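Local coordinates for putative cell surface protein (Streptococcus pyogenes, PDB 4OFQ), which probably acts as a cell-surface adhesin of the antigen I/II family, its C-terminal region being built from beta sandwiches, at residues N12-T17 / N177-N182; V217-E222 / V316-A321; S37-V42 / F155-D160. All coordinates share one frame; numbering follows the deposited sequence.

The three contacts illustrate how a two-part adhesin module closes its beta sandwiches with segments far apart in sequence. Interactions 1 and 3 belong to the N-terminal half, where interaction 3 is nested inside the loop that interaction 1 closes; their centres are 24 Å apart and their nearest atoms about 4 Å. Lys18 relates them, its carbonyl bonding to Asn182 and its charge lying against the Tyr41 ring. Interaction 2 sits in the C-terminal half, its centre 61 Å from that of interaction 1 and 39 Å from that of interaction 3. The calcium ion, bound by Asp69, Tyr70, Val124 and Glu126, lies about 9 Å from the Phe155 side chain of interaction 3.

Interaction 1. Residues N12-T17 / N177-N182; sequences NLIQPT and NGYYGN
Ile14 lies over one face of the Tyr179 ring, in the first of several contacts that lay an irregular N-terminal segment on strand 177-182. With CG2 anti to the backbone N, this methyl stands 3.9 Å from the ring centroid and 10° off the normal, a well-centred CH-pi contact. The other branch runs toward the phenol end, bringing CD1 of Ile14 within 3.5 Å of Tyr179 CZ. Gln15 starts out away from the strand, but the bend at chi2 (53°) turns CD back toward it, to 3.7 Å from Tyr180 O; its backbone N bonds Asp46, just after strand 38-45. Pro16 sets CD against Tyr179 CB at 3.9 Å and CG against the Tyr180 carbonyl, 3.8 Å from its C, while its other neighbours include Thr170 and Gln172 of strand 164-174. The Pro16 O atom meets Gly181 CA at 3.2 Å in a CA-H...O contact. At Thr17, CA touches Asn182 OD1 at 3.3 Å, and Asn182 ND2 bonds Lys18 O. The join therefore rests mainly on apolar and CH contacts rather than sheet bonding: Pro16 O is buried with no conventional hydrogen-bond partner in the model, its contact with Gly181 being a weak one.

Interaction 2. Residues V217-E222 / V316-A321; sequences VTYRLE and VKRIKA
Val217 and Val316 pair as antiparallel neighbours in the four-stranded sheet of the C-terminal beta sandwich, on strands 216-222 and 310-318. This is a hydrogen-bonded pair: Val217 N donates to Val316 O at 3.0 Å, and Val316 N returns a nearly straight bond (176°) to Val217 O. It is the one bridge between these segments, whose strands 217-222 and 316-318 have axes 133° apart in direction; the strand pairing continues through Tyr219 with Val314 and Leu221 with Ala312.

Apolar contact follows on the face that carries both valines. Each has CG2 between its backbone N and carbonyl carbon, the crowded position, and the two methyls meet at 3.6 Å. Val316 CG2 also reaches CE2 of Tyr219 at 4.0 Å. Val217 CG2, from within its own strand, lies over the Tyr219 ring, offset toward the rim, and Lys195 of strand 194-198 adds a cation-pi contact.

Among the polar groups, Arg318 bends at chi2 and chi3, and its guanidinium plane lies 28° from that of the Tyr219 ring. Tyr219 OH, at the guanidinium edge, is 3.6 Å from Arg318 NH2, in contact only. Asp248 unites the pair from outside, forming a salt bridge with Arg318 and a hydrogen bond with the phenol; Thr344 and Thr346 hold NH1. A water completes the cluster in the plane of the Tyr219 ring, donating to OH at 2.8 Å and accepting only a weak bond from Arg318 NH2 at 3.5 Å.

Interaction 3. Residues S37-V42 / F155-D160; sequences STLTYV and FKLKQD
Leu39 and Phe155 form an antiparallel hydrogen-bonded pair that satisfies both of their backbone groups. Leu39 N donates to Phe155 O at 2.8 Å, and Phe155 N donates to Leu39 O at 2.9 Å. Past this pair, where the strands have drawn apart, Leu157 N donates to a water at 2.9 Å; the link from that water on to Ser37 O is doubtful, being too short. The side of the sheet bearing Thr38 and Lys156 has its own polar link. Lys156 bends at chi2 (-77°), then runs extended to place NZ 2.7 Å from Thr38 OG1, to which it donates. Its backbone N is taken by Ser79 OG, and Ser37 OG bonds the backbone N of Leu34.

The side bearing Leu39 and Phe155 is mostly apolar in its contacts. Leu39 CD1 meets Leu157 CD2 at 3.8 Å, the two side chains crossing at about a right angle. Phe155 CD2 comes to the edge of the Tyr41 ring, near its plane and 3.7 Å from Tyr41 CE2, and these side chains also cross at about a right angle. Phe155 meets the ring of Tyr70, a calcium ligand, as well, which places it probably in the second shell of that site. Ile166 of strand 164-174 touches Leu39, Tyr41 and Leu157, while strand 17-20 pairs with strand 38-45 and strand 75-76 with strand 149-157, extending the sheet.

Interaction 1. Residues N12-T17 / N177-N182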
loop_
_atom_site.group_PDB
_atom_site.type_symbol
_atom_site.label_atom_id
_atom_site.label_comp_id
_atom_site.label_asym_id
_atom_site.label_seq_id
_atom_site.Cartn_x
_atom_site.Cartn_y
_atom_site.Cartn_z
ATOM N N ASN A 12 -10.140 30.979 5.160
ATOM C CA ASN A 12 -9.150 30.430 4.239
ATOM C C ASN A 12 -7.711 30.629 4.726
ATOM O O ASN A 12 -6.758 30.431 3.971
ATOM C CB ASN A 12 -9.335 30.992 2.820
ATOM C CG ASN A 12 -9.059 32.489 2.734
ATOM O OD1 ASN A 12 -9.122 33.205 3.735
ATOM N ND2 ASN A 12 -8.760 32.967 1.529
ATOM N N LEU A 13 -7.566 31.021 5.991
ATOM C CA LEU A 13 -6.254 31.202 6.607
ATOM C C LEU A 13 -5.987 30.150 7.686
ATOM O O LEU A 13 -4.866 30.014 8.174
ATOM C CB LEU A 13 -6.121 32.602 7.200
ATOM C CG LEU A 13 -6.036 33.748 6.186
ATOM C CD1 LEU A 13 -5.785 35.062 6.889
ATOM C CD2 LEU A 13 -4.948 33.468 5.140
ATOM N N ILE A 14 -7.030 29.428 8.078
ATOM C CA ILE A 14 -6.866 28.279 8.959
ATOM C C ILE A 14 -7.024 27.032 8.095
ATOM O O ILE A 14 -8.083 26.801 7.512
ATOM C CB ILE A 14 -7.903 28.303 10.100
ATOM C CG1 ILE A 14 -7.793 29.626 10.867
ATOM C CG2 ILE A 14 -7.712 27.113 11.028
ATOM C CD1 ILE A 14 -8.978 29.932 11.747
ATOM N N GLN A 15 -5.966 26.234 7.999
ATOM C CA GLN A 15 -5.938 25.159 7.017
ATOM C C GLN A 15 -5.209 23.935 7.552
ATOM O O GLN A 15 -3.985 23.838 7.437
ATOM C CB GLN A 15 -5.295 25.657 5.713
ATOM C CG GLN A 15 -5.211 24.621 4.597
ATOM C CD GLN A 15 -6.550 23.971 4.284
ATOM O OE1 GLN A 15 -7.602 24.614 4.354
ATOM N NE2 GLN A 15 -6.517 22.685 3.934
ATOM N N PRO A 16 -5.962 23.006 8.166
ATOM C CA PRO A 16 -5.372 21.715 8.529
ATOM C C PRO A 16 -4.962 20.998 7.248
ATOM O O PRO A 16 -5.588 21.168 6.198
ATOM C CB PRO A 16 -6.525 20.972 9.214
ATOM C CG PRO A 16 -7.770 21.629 8.695
ATOM C CD PRO A 16 -7.414 23.060 8.418
ATOM N N THR A 17 -3.892 20.225 7.308
ATOM C CA THR A 17 -3.415 19.563 6.105
ATOM C C THR A 17 -3.027 18.143 6.460
ATOM O O THR A 17 -2.800 17.844 7.627
ATOM C CB THR A 17 -2.188 20.283 5.521
ATOM O OG1 THR A 17 -1.128 20.266 6.486
ATOM C CG2 THR A 17 -2.516 21.730 5.155
ATOM N N ASN A 177 -15.447 25.974 15.909
ATOM C CA ASN A 177 -15.424 26.258 14.472
ATOM C C ASN A 177 -14.713 25.152 13.693
ATOM O O ASN A 177 -13.544 24.860 13.959
ATOM C CB ASN A 177 -14.718 27.582 14.189
ATOM C CG ASN A 177 -15.341 28.748 14.923
ATOM O OD1 ASN A 177 -16.566 28.900 14.958
ATOM N ND2 ASN A 177 -14.497 29.584 15.519
ATOM N N GLY A 178 -15.402 24.557 12.720
ATOM C CA GLY A 178 -14.823 23.485 11.920
ATOM C C GLY A 178 -14.081 23.939 10.666
ATOM O O GLY A 178 -14.494 24.882 9.992
ATOM N N TYR A 179 -12.983 23.254 10.353
ATOM C CA TYR A 179 -12.203 23.540 9.151
ATOM C C TYR A 179 -11.818 22.239 8.449
ATOM O O TYR A 179 -11.563 21.239 9.104
ATOM C CB TYR A 179 -10.955 24.359 9.496
ATOM C CG TYR A 179 -11.290 25.665 10.174
ATOM C CD1 TYR A 179 -11.541 26.813 9.425
ATOM C CD2 TYR A 179 -11.380 25.749 11.559
ATOM C CE1 TYR A 179 -11.859 28.010 10.037
ATOM C CE2 TYR A 179 -11.700 26.950 12.189
ATOM C CZ TYR A 179 -11.940 28.075 11.418
ATOM O OH TYR A 179 -12.261 29.275 12.019
ATOM N N TYR A 180 -11.793 22.274 7.118
ATOM C CA TYR A 180 -11.558 21.105 6.267
ATOM C C TYR A 180 -10.103 21.009 5.810
ATOM O O TYR A 180 -9.514 22.005 5.381
ATOM C CB TYR A 180 -12.433 21.210 5.007
ATOM C CG TYR A 180 -13.872 20.783 5.177
ATOM C CD1 TYR A 180 -14.290 19.526 4.762
ATOM C CD2 TYR A 180 -14.819 21.638 5.730
ATOM C CE1 TYR A 180 -15.608 19.120 4.912
ATOM C CE2 TYR A 180 -16.146 21.240 5.877
ATOM C CZ TYR A 180 -16.529 19.977 5.470
ATOM O OH TYR A 180 -17.832 19.559 5.611
ATOM N N GLY A 181 -9.531 19.810 5.891
ATOM C CA GLY A 181 -8.216 19.547 5.331
ATOM C C GLY A 181 -8.340 19.002 3.914
ATOM O O GLY A 181 -9.441 18.732 3.444
ATOM N N ASN A 182 -7.210 18.853 3.234
ATOM C CA ASN A 182 -7.174 18.251 1.904
ATOM C C ASN A 182 -7.422 16.745 1.936
ATOM O O ASN A 182 -7.116 16.072 2.926
ATOM C CB ASN A 182 -5.811 18.506 1.270
ATOM C CG ASN A 182 -4.681 17.968 2.118
ATOM O OD1 ASN A 182 -4.549 18.332 3.290
ATOM N ND2 ASN A 182 -3.898 17.051 1.556
#

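Interaction 2. Residues V217-E222 / V316-A321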
loop_
_atom_site.group_PDB
_atom_site.type_symbol
_atom_site.label_atom_id
_atom_site.label_comp_id
_atom_site.label_asym_id
_atom_site.label_seq_id
_atom_site.Cartn_x
_atom_site.Cartn_y
_atom_site.Cartn_z
ATOM N N VAL A 217 6.568 -29.851 -22.351
ATOM C CA VAL A 217 5.643 -28.732 -22.345
ATOM C C VAL A 217 6.296 -27.548 -21.660
ATOM O O VAL A 217 7.255 -27.688 -20.903
ATOM C CB VAL A 217 4.266 -29.028 -21.690
ATOM C CG1 VAL A 217 3.642 -30.315 -22.252
ATOM C CG2 VAL A 217 4.371 -29.065 -20.170
ATOM N N THR A 218 5.768 -26.375 -21.952
ATOM C CA THR A 218 6.325 -25.161 -21.395
ATOM C C THR A 218 5.281 -24.438 -20.584
ATOM O O THR A 218 4.190 -24.163 -21.078
ATOM C CB THR A 218 6.785 -24.223 -22.521
ATOM O OG1 THR A 218 7.839 -24.855 -23.256
ATOM C CG2 THR A 218 7.277 -22.923 -21.948
ATOM N N TYR A 219 5.617 -24.099 -19.343
ATOM C CA TYR A 219 4.711 -23.277 -18.548
ATOM C C TYR A 219 5.159 -21.827 -18.662
ATOM O O TYR A 219 6.352 -21.527 -18.555
ATOM C CB TYR A 219 4.704 -23.701 -17.076
ATOM C CG TYR A 219 4.126 -25.076 -16.832
ATOM C CD1 TYR A 219 2.794 -25.344 -17.099
ATOM C CD2 TYR A 219 4.921 -26.114 -16.338
ATOM C CE1 TYR A 219 2.257 -26.610 -16.873
ATOM C CE2 TYR A 219 4.399 -27.373 -16.122
ATOM C CZ TYR A 219 3.071 -27.615 -16.396
ATOM O OH TYR A 219 2.549 -28.873 -16.192
ATOM N N ARG A 220 4.207 -20.932 -18.892
ATOM C CA ARG A 220 4.514 -19.511 -18.823
ATOM C C ARG A 220 3.978 -18.943 -17.512
ATOM O O ARG A 220 2.762 -19.003 -17.240
ATOM C CB ARG A 220 3.895 -18.741 -19.980
ATOM C CG ARG A 220 4.229 -17.258 -19.899
ATOM C CD ARG A 220 3.721 -16.503 -21.103
ATOM N NE ARG A 220 2.299 -16.200 -21.007
ATOM C CZ ARG A 220 1.792 -14.977 -21.133
ATOM N NH1 ARG A 220 2.594 -13.940 -21.349
ATOM N NH2 ARG A 220 0.482 -14.789 -21.037
ATOM N N LEU A 221 4.881 -18.408 -16.698
ATOM C CA LEU A 221 4.478 -17.734 -15.475
ATOM C C LEU A 221 4.506 -16.239 -15.754
ATOM O O LEU A 221 5.574 -15.644 -15.826
ATOM C CB LEU A 221 5.424 -18.093 -14.324
ATOM C CG LEU A 221 5.820 -19.571 -14.197
ATOM C CD1 LEU A 221 6.706 -19.812 -12.947
ATOM C CD2 LEU A 221 4.567 -20.462 -14.161
ATOM N N GLU A 222 3.337 -15.636 -15.938
ATOM C CA GLU A 222 3.274 -14.229 -16.346
ATOM C C GLU A 222 3.316 -13.321 -15.121
ATOM O O GLU A 222 2.392 -13.328 -14.310
ATOM C CB GLU A 222 1.993 -13.955 -17.149
ATOM C CG GLU A 222 1.951 -12.545 -17.724
ATOM C CD GLU A 222 0.698 -12.261 -18.535
ATOM O OE1 GLU A 222 -0.402 -12.235 -17.944
ATOM O OE2 GLU A 222 0.823 -12.050 -19.765
ATOM N N VAL A 316 9.432 -28.454 -19.020
ATOM C CA VAL A 316 9.431 -29.746 -18.340
ATOM C C VAL A 316 9.216 -30.883 -19.339
ATOM O O VAL A 316 8.721 -30.666 -20.446
ATOM C CB VAL A 316 8.338 -29.831 -17.225
ATOM C CG1 VAL A 316 8.447 -28.640 -16.270
ATOM C CG2 VAL A 316 6.937 -29.892 -17.842
ATOM N N LYS A 317 9.614 -32.089 -18.948
ATOM C CA LYS A 317 9.333 -33.292 -19.724
ATOM C C LYS A 317 8.241 -34.096 -18.999
ATOM O O LYS A 317 8.281 -34.256 -17.774
ATOM C CB LYS A 317 10.605 -34.121 -19.879
ATOM C CG LYS A 317 10.409 -35.503 -20.462
ATOM C CD LYS A 317 11.736 -36.256 -20.468
ATOM C CE LYS A 317 11.620 -37.635 -21.097
ATOM N NZ LYS A 317 12.947 -38.331 -21.102
ATOM N N ARG A 318 7.255 -34.570 -19.752
ATOM C CA ARG A 318 6.143 -35.295 -19.158
ATOM C C ARG A 318 6.552 -36.752 -19.032
ATOM O O ARG A 318 6.779 -37.440 -20.033
ATOM C CB ARG A 318 4.874 -35.144 -20.003
ATOM C CG ARG A 318 3.693 -36.010 -19.542
ATOM C CD ARG A 318 3.184 -35.625 -18.150
ATOM N NE ARG A 318 3.180 -34.186 -17.897
ATOM C CZ ARG A 318 2.201 -33.352 -18.247
ATOM N NH1 ARG A 318 1.123 -33.798 -18.889
ATOM N NH2 ARG A 318 2.307 -32.063 -17.948
ATOM N N ILE A 319 6.662 -37.220 -17.795
ATOM C CA ILE A 319 7.289 -38.515 -17.544
ATOM C C ILE A 319 6.340 -39.617 -17.073
ATOM O O ILE A 319 6.745 -40.767 -16.971
ATOM C CB ILE A 319 8.463 -38.401 -16.540
ATOM C CG1 ILE A 319 8.006 -37.736 -15.239
ATOM C CG2 ILE A 319 9.615 -37.624 -17.158
ATOM C CD1 ILE A 319 8.887 -38.056 -14.044
ATOM N N LYS A 320 5.085 -39.275 -16.793
ATOM C CA LYS A 320 4.144 -40.255 -16.243
ATOM C C LYS A 320 2.709 -39.956 -16.672
ATOM O O LYS A 320 2.346 -38.806 -16.876
ATOM C CB LYS A 320 4.252 -40.254 -14.716
ATOM C CG LYS A 320 3.454 -41.324 -13.990
ATOM C CD LYS A 320 3.648 -41.199 -12.479
ATOM C CE LYS A 320 2.593 -41.981 -11.710
ATOM N NZ LYS A 320 2.628 -43.436 -12.008
ATOM N N ALA A 321 1.892 -40.994 -16.824
ATOM C CA ALA A 321 0.486 -40.793 -17.173
ATOM C C ALA A 321 -0.302 -40.265 -15.971
ATOM O O ALA A 321 0.072 -40.505 -14.819
ATOM C CB ALA A 321 -0.124 -42.107 -17.687
HETATM O O HOH W 1 0.001 -29.657 -17.031
#

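Interaction 3. Residues S37-V42 / F155-D160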
loop_
_atom_site.group_PDB
_atom_site.type_symbol
_atom_site.label_atom_id
_atom_site.label_comp_id
_atom_site.label_asym_id
_atom_site.label_seq_id
_atom_site.Cartn_x
_atom_site.Cartn_y
_atom_site.Cartn_z
ATOM N N SER A 37 1.111 -2.558 2.066
ATOM C CA SER A 37 1.791 -1.279 2.346
ATOM C C SER A 37 1.396 -0.691 3.697
ATOM O O SER A 37 0.263 -0.857 4.151
ATOM C CB SER A 37 1.493 -0.233 1.254
ATOM O OG SER A 37 2.033 -0.630 -0.007
ATOM N N THR A 38 2.339 -0.012 4.335
ATOM C CA THR A 38 2.034 0.783 5.521
ATOM C C THR A 38 1.873 2.191 5.013
ATOM O O THR A 38 2.749 2.683 4.314
ATOM C CB THR A 38 3.195 0.753 6.528
ATOM O OG1 THR A 38 3.420 -0.599 6.951
ATOM C CG2 THR A 38 2.876 1.628 7.751
ATOM N N LEU A 39 0.745 2.826 5.328
ATOM C CA LEU A 39 0.530 4.209 4.945
ATOM C C LEU A 39 0.902 5.136 6.094
ATOM O O LEU A 39 0.256 5.124 7.145
ATOM C CB LEU A 39 -0.939 4.437 4.561
ATOM C CG LEU A 39 -1.466 3.406 3.563
ATOM C CD1 LEU A 39 -2.893 3.724 3.175
ATOM C CD2 LEU A 39 -0.564 3.404 2.340
ATOM N N THR A 40 1.915 5.969 5.877
ATOM C CA THR A 40 2.344 6.904 6.910
ATOM C C THR A 40 1.996 8.330 6.533
ATOM O O THR A 40 2.502 8.861 5.543
ATOM C CB THR A 40 3.846 6.782 7.190
ATOM O OG1 THR A 40 4.109 5.481 7.729
ATOM C CG2 THR A 40 4.293 7.844 8.216
ATOM N N TYR A 41 1.104 8.923 7.320
ATOM C CA TYR A 41 0.633 10.273 7.095
ATOM C C TYR A 41 1.258 11.230 8.086
ATOM O O TYR A 41 1.531 10.869 9.246
ATOM C CB TYR A 41 -0.885 10.333 7.270
ATOM C CG TYR A 41 -1.690 9.480 6.319
ATOM C CD1 TYR A 41 -1.965 9.917 5.021
ATOM C CD2 TYR A 41 -2.225 8.262 6.730
ATOM C CE1 TYR A 41 -2.724 9.141 4.151
ATOM C CE2 TYR A 41 -2.980 7.486 5.883
ATOM C CZ TYR A 41 -3.236 7.934 4.593
ATOM O OH TYR A 41 -3.977 7.150 3.748
ATOM N N VAL A 42 1.468 12.465 7.635
ATOM C CA VAL A 42 1.881 13.543 8.521
ATOM C C VAL A 42 0.786 14.601 8.426
ATOM O O VAL A 42 0.510 15.120 7.344
ATOM C CB VAL A 42 3.242 14.122 8.079
ATOM C CG1 VAL A 42 3.708 15.231 9.035
ATOM C CG2 VAL A 42 4.295 13.008 7.970
ATOM N N PHE A 155 -1.084 3.617 9.196
ATOM C CA PHE A 155 -2.187 2.657 9.074
ATOM C C PHE A 155 -1.802 1.511 8.128
ATOM O O PHE A 155 -1.015 1.703 7.182
ATOM C CB PHE A 155 -3.427 3.308 8.446
ATOM C CG PHE A 155 -4.097 4.366 9.294
ATOM C CD1 PHE A 155 -5.016 4.014 10.285
ATOM C CD2 PHE A 155 -3.880 5.713 9.036
ATOM C CE1 PHE A 155 -5.662 4.988 11.029
ATOM C CE2 PHE A 155 -4.527 6.701 9.785
ATOM C CZ PHE A 155 -5.423 6.334 10.769
ATOM N N LYS A 156 -2.394 0.340 8.361
ATOM C CA LYS A 156 -2.413 -0.740 7.362
ATOM C C LYS A 156 -3.781 -0.790 6.657
ATOM O O LYS A 156 -4.777 -0.279 7.177
ATOM C CB LYS A 156 -2.190 -2.089 8.038
ATOM C CG LYS A 156 -1.055 -2.106 9.044
ATOM C CD LYS A 156 0.300 -2.162 8.383
ATOM C CE LYS A 156 1.400 -2.228 9.449
ATOM N NZ LYS A 156 2.779 -2.350 8.865
ATOM N N LEU A 157 -3.822 -1.429 5.488
ATOM C CA LEU A 157 -5.076 -1.654 4.759
ATOM C C LEU A 157 -5.813 -2.903 5.276
ATOM O O LEU A 157 -5.193 -3.822 5.814
ATOM C CB LEU A 157 -4.774 -1.851 3.270
ATOM C CG LEU A 157 -4.059 -0.698 2.558
ATOM C CD1 LEU A 157 -3.714 -1.068 1.117
ATOM C CD2 LEU A 157 -4.941 0.541 2.603
ATOM N N LYS A 158 -7.134 -2.945 5.097
ATOM C CA LYS A 158 -7.899 -4.153 5.396
ATOM C C LYS A 158 -7.534 -5.229 4.382
ATOM O O LYS A 158 -7.413 -4.944 3.195
ATOM C CB LYS A 158 -9.406 -3.875 5.354
ATOM C CG LYS A 158 -9.910 -2.953 6.490
ATOM C CD LYS A 158 -11.436 -2.819 6.442
ATOM C CE LYS A 158 -11.959 -2.220 7.745
ATOM N NZ LYS A 158 -13.432 -1.977 7.777
ATOM N N GLN A 159 -7.341 -6.464 4.826
ATOM C CA GLN A 159 -6.957 -7.489 3.854
ATOM C C GLN A 159 -8.043 -7.773 2.815
ATOM O O GLN A 159 -7.737 -8.204 1.705
ATOM C CB GLN A 159 -6.446 -8.771 4.520
ATOM C CG GLN A 159 -7.197 -9.204 5.763
ATOM C CD GLN A 159 -6.425 -10.243 6.559
ATOM O OE1 GLN A 159 -5.485 -9.911 7.282
ATOM N NE2 GLN A 159 -6.811 -11.508 6.420
ATOM N N ASP A 160 -9.303 -7.491 3.149
ATOM C CA ASP A 160 -10.385 -7.774 2.201
ATOM C C ASP A 160 -10.645 -6.634 1.204
ATOM O O ASP A 160 -11.501 -6.749 0.320
ATOM C CB ASP A 160 -11.680 -8.221 2.912
ATOM C CG ASP A 160 -12.250 -7.160 3.845
ATOM O OD1 ASP A 160 -11.844 -5.980 3.767
ATOM O OD2 ASP A 160 -13.126 -7.514 4.663
HETATM O O HOH W 2 -1.440 -2.705 4.383
#